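Local coordinates for protein putative nucleotide sugar epimerase/ dehydratase (PDB 2Q1S) that binds NADH in a Rossmann fold and probably acts as a nucleotide-sugar epimerase or dehydratase in the making of the lipopolysaccharide O-antigen, at residues Y212-I217 with R348-W353; A297-E302 with S342-L347. All blocks are in the same frame, centred on the assembly; numbering follows the deposited sequence.

Contact 1 of 2, residues Y212-I217 with R348-W353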
loop_
_atom_site.group_PDB
_atom_site.type_symbol
_atom_site.label_atom_id
_atom_site.label_comp_id
_atom_site.label_asym_id
_atom_site.label_seq_id
_atom_site.Cartn_x
_atom_site.Cartn_y
_atom_site.Cartn_z
ATOM N N TYR A 212 8.842 10.194 -22.827
ATOM C CA TYR A 212 9.996 9.799 -23.630
ATOM C C TYR A 212 10.847 11.066 -23.840
ATOM O O TYR A 212 10.343 12.194 -23.687
ATOM C CB TYR A 212 9.552 9.206 -24.983
ATOM C CG TYR A 212 8.994 10.267 -25.886
ATOM C CD1 TYR A 212 7.701 10.738 -25.689
ATOM C CD2 TYR A 212 9.793 10.869 -26.872
ATOM C CE1 TYR A 212 7.173 11.766 -26.511
ATOM C CE2 TYR A 212 9.304 11.880 -27.684
ATOM C CZ TYR A 212 7.992 12.335 -27.509
ATOM O OH TYR A 212 7.488 13.346 -28.304
ATOM N N GLY A 213 12.122 10.875 -24.137
ATOM C CA GLY A 213 12.962 12.002 -24.510
ATOM C C GLY A 213 14.435 11.835 -24.167
ATOM O O GLY A 213 14.887 10.751 -23.774
ATOM N N PRO A 214 15.205 12.925 -24.322
ATOM C CA PRO A 214 16.618 12.845 -23.941
ATOM C C PRO A 214 16.811 12.467 -22.473
ATOM O O PRO A 214 15.987 12.841 -21.622
ATOM C CB PRO A 214 17.135 14.271 -24.190
ATOM C CG PRO A 214 16.113 14.923 -25.082
ATOM C CD PRO A 214 14.806 14.262 -24.807
ATOM N N GLY A 215 17.873 11.726 -22.182
ATOM C CA GLY A 215 18.225 11.431 -20.795
ATOM C C GLY A 215 17.753 10.076 -20.294
ATOM O O GLY A 215 18.188 9.657 -19.227
ATOM N N GLU A 216 16.915 9.383 -21.073
ATOM C CA GLU A 216 16.570 7.984 -20.782
ATOM C C GLU A 216 17.579 7.106 -21.465
ATOM O O GLU A 216 17.628 7.055 -22.704
ATOM C CB GLU A 216 15.154 7.613 -21.264
ATOM C CG GLU A 216 14.832 6.169 -20.885
ATOM C CD GLU A 216 13.394 5.750 -21.061
ATOM O OE1 GLU A 216 12.627 6.394 -21.807
ATOM O OE2 GLU A 216 13.024 4.729 -20.437
ATOM N N ILE A 217 18.410 6.442 -20.645
ATOM C CA ILE A 217 19.536 5.649 -21.138
ATOM C C ILE A 217 19.203 4.167 -20.995
ATOM O O ILE A 217 19.033 3.678 -19.876
ATOM C CB ILE A 217 20.820 5.968 -20.326
ATOM C CG1 ILE A 217 21.188 7.452 -20.458
ATOM C CG2 ILE A 217 21.989 5.007 -20.740
ATOM C CD1 ILE A 217 22.235 7.997 -19.420
ATOM N N ARG A 348 12.440 13.936 -32.904
ATOM C CA ARG A 348 13.671 14.542 -33.447
ATOM C C ARG A 348 14.653 14.924 -32.356
ATOM O O ARG A 348 15.837 14.591 -32.437
ATOM C CB ARG A 348 13.347 15.759 -34.324
ATOM C CG ARG A 348 12.806 15.389 -35.672
ATOM C CD ARG A 348 12.463 16.613 -36.490
ATOM N NE ARG A 348 11.719 16.245 -37.690
ATOM N N LYS A 349 14.160 15.601 -31.319
ATOM C CA LYS A 349 15.000 15.992 -30.198
ATOM C C LYS A 349 15.626 14.780 -29.507
ATOM O O LYS A 349 16.800 14.795 -29.158
ATOM C CB LYS A 349 14.223 16.858 -29.198
ATOM C CG LYS A 349 14.086 18.302 -29.657
ATOM C CD LYS A 349 13.073 19.084 -28.841
ATOM C CE LYS A 349 13.024 20.573 -29.242
ATOM N NZ LYS A 349 11.777 21.211 -28.724
ATOM N N THR A 350 14.818 13.744 -29.283
ATOM C CA THR A 350 15.282 12.509 -28.648
ATOM C C THR A 350 16.320 11.763 -29.465
ATOM O O THR A 350 17.357 11.355 -28.930
ATOM C CB THR A 350 14.078 11.592 -28.342
ATOM O OG1 THR A 350 13.113 12.344 -27.617
ATOM C CG2 THR A 350 14.502 10.395 -27.485
ATOM N N ILE A 351 16.059 11.618 -30.761
ATOM C CA ILE A 351 16.982 10.969 -31.692
ATOM C C ILE A 351 18.292 11.777 -31.775
ATOM O O ILE A 351 19.386 11.218 -31.729
ATOM C CB ILE A 351 16.298 10.795 -33.070
ATOM C CG1 ILE A 351 15.145 9.775 -32.967
ATOM C CG2 ILE A 351 17.333 10.404 -34.188
ATOM C CD1 ILE A 351 14.038 9.953 -34.012
ATOM N N GLU A 352 18.190 13.107 -31.844
ATOM C CA GLU A 352 19.409 13.927 -31.895
ATOM C C GLU A 352 20.273 13.637 -30.679
ATOM O O GLU A 352 21.458 13.366 -30.805
ATOM C CB GLU A 352 19.074 15.420 -31.998
ATOM C CG GLU A 352 18.478 15.815 -33.317
ATOM N N TRP A 353 19.655 13.629 -29.490
ATOM C CA TRP A 353 20.408 13.356 -28.270
ATOM C C TRP A 353 20.993 11.942 -28.247
ATOM O O TRP A 353 22.132 11.735 -27.809
ATOM C CB TRP A 353 19.520 13.587 -27.028
ATOM C CG TRP A 353 20.181 13.154 -25.744
ATOM C CD1 TRP A 353 20.999 13.901 -24.929
ATOM C CD2 TRP A 353 20.054 11.870 -25.112
ATOM N NE1 TRP A 353 21.369 13.151 -23.817
ATOM C CE2 TRP A 353 20.839 11.896 -23.929
ATOM C CE3 TRP A 353 19.364 10.693 -25.446
ATOM C CZ2 TRP A 353 20.936 10.784 -23.054
ATOM C CZ3 TRP A 353 19.456 9.571 -24.562
ATOM C CH2 TRP A 353 20.274 9.632 -23.409
#
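Trp353 lays one face of its indole against the Pro214–Gly215 peptide, joining helix 343-356 to the loop that leaves strand 203-212 of the NADH-binding Rossmann fold. The loop bends there in a type II beta turn from Gly213 to Glu216, and the turn rests on that face of the indole. Pro214 CB stands over the five-membered ring, 3.9 Å from its centroid and 23° off the normal, while Gly215 CA covers the six-membered ring at 4.0 Å; both are CH-pi contacts. Between them Gly215 N comes within 3.3 Å of Trp353 CZ2. The indole gets there because CG lies opposite the backbone N (chi1 173°), which carries the ring out from the helix against the turn. Proline suits the first corner, since its ring fixes phi near the value a type II turn needs, and glycine suits the second, where the positive phi of 98° would press a CB against the preceding carbonyl oxygen. At the far rim of the indole, Ile217 CG1 meets CH2 edge-on at 3.8 Å, nearly in the ring plane. Glu216 turns its carboxylate away from this packing, to a salt bridge with Arg232, an NADH-binding residue, and a hydrogen bond with Asn233.

One helical turn earlier, Thr350 fills the angle between Tyr212 and Pro214. Its hydroxyl, beside the backbone N, bonds back to Gly346 O, a usual way for a threonine inside a helix to satisfy its OG1. The other branch packs on the loop backbone, with CG2 3.6 Å from Gly213 C. The two segments come closest where Gly213 CA lies 3.1 Å from Thr350 OG1; a CB on Gly213 would point away from the helix but press against the preceding carbonyl oxygen and Pro214 CD.

Contact 2 of 2, residues A297-E302 with S342-L347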
loop_
_atom_site.group_PDB
_atom_site.type_symbol
_atom_site.label_atom_id
_atom_site.label_comp_id
_atom_site.label_asym_id
_atom_site.label_seq_id
_atom_site.Cartn_x
_atom_site.Cartn_y
_atom_site.Cartn_z
ATOM N N ALA A 297 6.958 3.801 -34.712
ATOM C CA ALA A 297 8.023 3.120 -35.473
ATOM C C ALA A 297 8.230 3.748 -36.849
ATOM O O ALA A 297 9.370 3.937 -37.277
ATOM C CB ALA A 297 7.725 1.630 -35.592
ATOM N N THR A 298 7.130 4.072 -37.531
ATOM C CA THR A 298 7.196 4.688 -38.852
ATOM C C THR A 298 8.007 5.988 -38.790
ATOM O O THR A 298 8.951 6.168 -39.564
ATOM C CB THR A 298 5.773 4.918 -39.433
ATOM O OG1 THR A 298 5.186 3.641 -39.743
ATOM C CG2 THR A 298 5.850 5.771 -40.681
ATOM N N LYS A 299 7.653 6.846 -37.822
ATOM C CA LYS A 299 8.288 8.158 -37.612
ATOM C C LYS A 299 9.774 8.037 -37.267
ATOM O O LYS A 299 10.608 8.731 -37.833
ATOM C CB LYS A 299 7.571 8.917 -36.491
ATOM C CG LYS A 299 6.220 9.506 -36.893
ATOM C CD LYS A 299 5.323 9.667 -35.671
ATOM C CE LYS A 299 4.171 10.636 -35.901
ATOM N NZ LYS A 299 3.277 10.336 -37.036
ATOM N N ILE A 300 10.093 7.155 -36.328
ATOM C CA ILE A 300 11.477 6.902 -35.951
ATOM C C ILE A 300 12.305 6.401 -37.146
ATOM O O ILE A 300 13.433 6.859 -37.377
ATOM C CB ILE A 300 11.553 5.917 -34.756
ATOM C CG1 ILE A 300 11.005 6.576 -33.492
ATOM C CG2 ILE A 300 13.007 5.463 -34.521
ATOM C CD1 ILE A 300 10.778 5.597 -32.338
ATOM N N ASN A 301 11.748 5.471 -37.915
ATOM C CA ASN A 301 12.430 4.991 -39.115
ATOM C C ASN A 301 12.677 6.134 -40.104
ATOM O O ASN A 301 13.789 6.298 -40.614
ATOM C CB ASN A 301 11.660 3.829 -39.753
ATOM C CG ASN A 301 11.908 2.486 -39.046
ATOM O OD1 ASN A 301 12.820 2.345 -38.220
ATOM N ND2 ASN A 301 11.099 1.490 -39.387
ATOM N N GLU A 302 11.656 6.965 -40.329
ATOM C CA GLU A 302 11.780 8.050 -41.303
ATOM C C GLU A 302 12.813 9.108 -40.865
ATOM O O GLU A 302 13.581 9.594 -41.692
ATOM C CB GLU A 302 10.404 8.645 -41.647
ATOM C CG GLU A 302 10.000 9.902 -40.864
ATOM C CD GLU A 302 10.464 11.191 -41.548
ATOM O OE1 GLU A 302 10.804 11.153 -42.748
ATOM O OE2 GLU A 302 10.491 12.242 -40.867
ATOM N N SER A 342 4.919 18.128 -30.024
ATOM C CA SER A 342 4.346 17.078 -30.850
ATOM C C SER A 342 5.238 15.866 -30.874
ATOM O O SER A 342 6.429 15.963 -30.582
ATOM C CB SER A 342 4.167 17.571 -32.278
ATOM O OG SER A 342 5.426 17.837 -32.870
ATOM N N ILE A 343 4.652 14.715 -31.203
ATOM C CA ILE A 343 5.401 13.466 -31.312
ATOM C C ILE A 343 6.543 13.597 -32.349
ATOM O O ILE A 343 7.638 13.079 -32.136
ATOM C CB ILE A 343 4.454 12.228 -31.588
ATOM C CG1 ILE A 343 5.190 10.883 -31.347
ATOM C CG2 ILE A 343 3.755 12.326 -32.958
ATOM C CD1 ILE A 343 5.926 10.755 -30.028
ATOM N N ASP A 344 6.299 14.328 -33.434
ATOM C CA ASP A 344 7.348 14.585 -34.419
ATOM C C ASP A 344 8.511 15.413 -33.872
ATOM O O ASP A 344 9.669 15.027 -34.014
ATOM C CB ASP A 344 6.765 15.235 -35.670
ATOM C CG ASP A 344 5.930 14.266 -36.490
ATOM O OD1 ASP A 344 6.236 13.054 -36.490
ATOM O OD2 ASP A 344 4.960 14.711 -37.133
ATOM N N ASP A 345 8.214 16.544 -33.242
ATOM C CA ASP A 345 9.281 17.380 -32.683
ATOM C C ASP A 345 10.034 16.686 -31.540
ATOM O O ASP A 345 11.276 16.736 -31.484
ATOM C CB ASP A 345 8.759 18.766 -32.272
ATOM C CG ASP A 345 8.101 19.531 -33.436
ATOM O OD1 ASP A 345 8.342 19.190 -34.626
ATOM O OD2 ASP A 345 7.352 20.500 -33.160
ATOM N N GLY A 346 9.293 16.006 -30.657
ATOM C CA GLY A 346 9.904 15.354 -29.488
ATOM C C GLY A 346 10.816 14.215 -29.910
ATOM O O GLY A 346 11.936 14.030 -29.384
ATOM N N LEU A 347 10.370 13.470 -30.911
ATOM C CA LEU A 347 11.181 12.380 -31.469
ATOM C C LEU A 347 12.494 12.860 -32.117
ATOM O O LEU A 347 13.532 12.274 -31.889
ATOM C CB LEU A 347 10.369 11.525 -32.443
ATOM C CG LEU A 347 9.348 10.492 -31.935
ATOM C CD1 LEU A 347 8.581 9.839 -33.088
ATOM C CD2 LEU A 347 9.985 9.440 -31.003
#
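Two helices of the C-terminal part of the chain, 293-304 and 343-356, pack here through the side chains of Lys299 and Ile300 on one and Ile343, Asp344 and Leu347 on the other. Their short segments run in broadly the same direction, with axes 10.5 Å apart at closest approach and a crossing angle of -46°. At that separation the gap is bridged by long side chains. Leu347 does this on the buried side: its two methyls divide the work, CD1 reaching Lys299 CB at 3.7 Å and CD2 reaching Ile300 CG1 at 3.9 Å. A leucine fits because its forked end can touch two successive residues of the other helix at once, and the isoleucine crosses it at about a right angle.

Lys299 serves mainly as an aliphatic arm. It runs extended through CD and then bends at its last torsion (chi4 56°), and CE comes up against both Ile343 and Asp344, 3.4 Å from Ile343 CG2, a tight carbon contact, and 3.2 Å from Asp344 OD1. The ammonium group stops short of a salt bridge, NZ standing 4.1 Å from Asp344 OD1, but the opposite charges should still attract weakly. Lysine thus suits a partly exposed seam, apolar along its stem and charged at its end. Ile343 is the first residue of the second helix, and Ser342 before it is the N-cap, its OG accepting from Asp345 N at 3.1 Å with an angle of 167° at the hydrogen.

Helix 234-243 completes the core of this packing, with Phe238 and Ala242 against Ile300 and Thr235 against Leu347, while Leu296 and Ile303 extend the surface that helix 293-304 offers to Leu347.

Overall arrangement
From the N terminus, the chain builds the parallel strands of the Rossmann sheet and leaves strand 203-212 in the turn of segment 212-217. It then passes helix 234-243 and strand 257-262 before reaching helix 293-304. Segment 342-347 closes contact 2 across the intervening residues, and the very next residues, 348-353, close contact 1 over a much longer loop, within which that of contact 2 lies. Helix 343-356 is thus shared: its first turn packs on helix 293-304, and the next turns reach the loop after strand 203-212 while still touching Ile303. The centres lie about 11 Å apart, and Tyr212 touches both, its OH 3.4 Å from Gly346 CA.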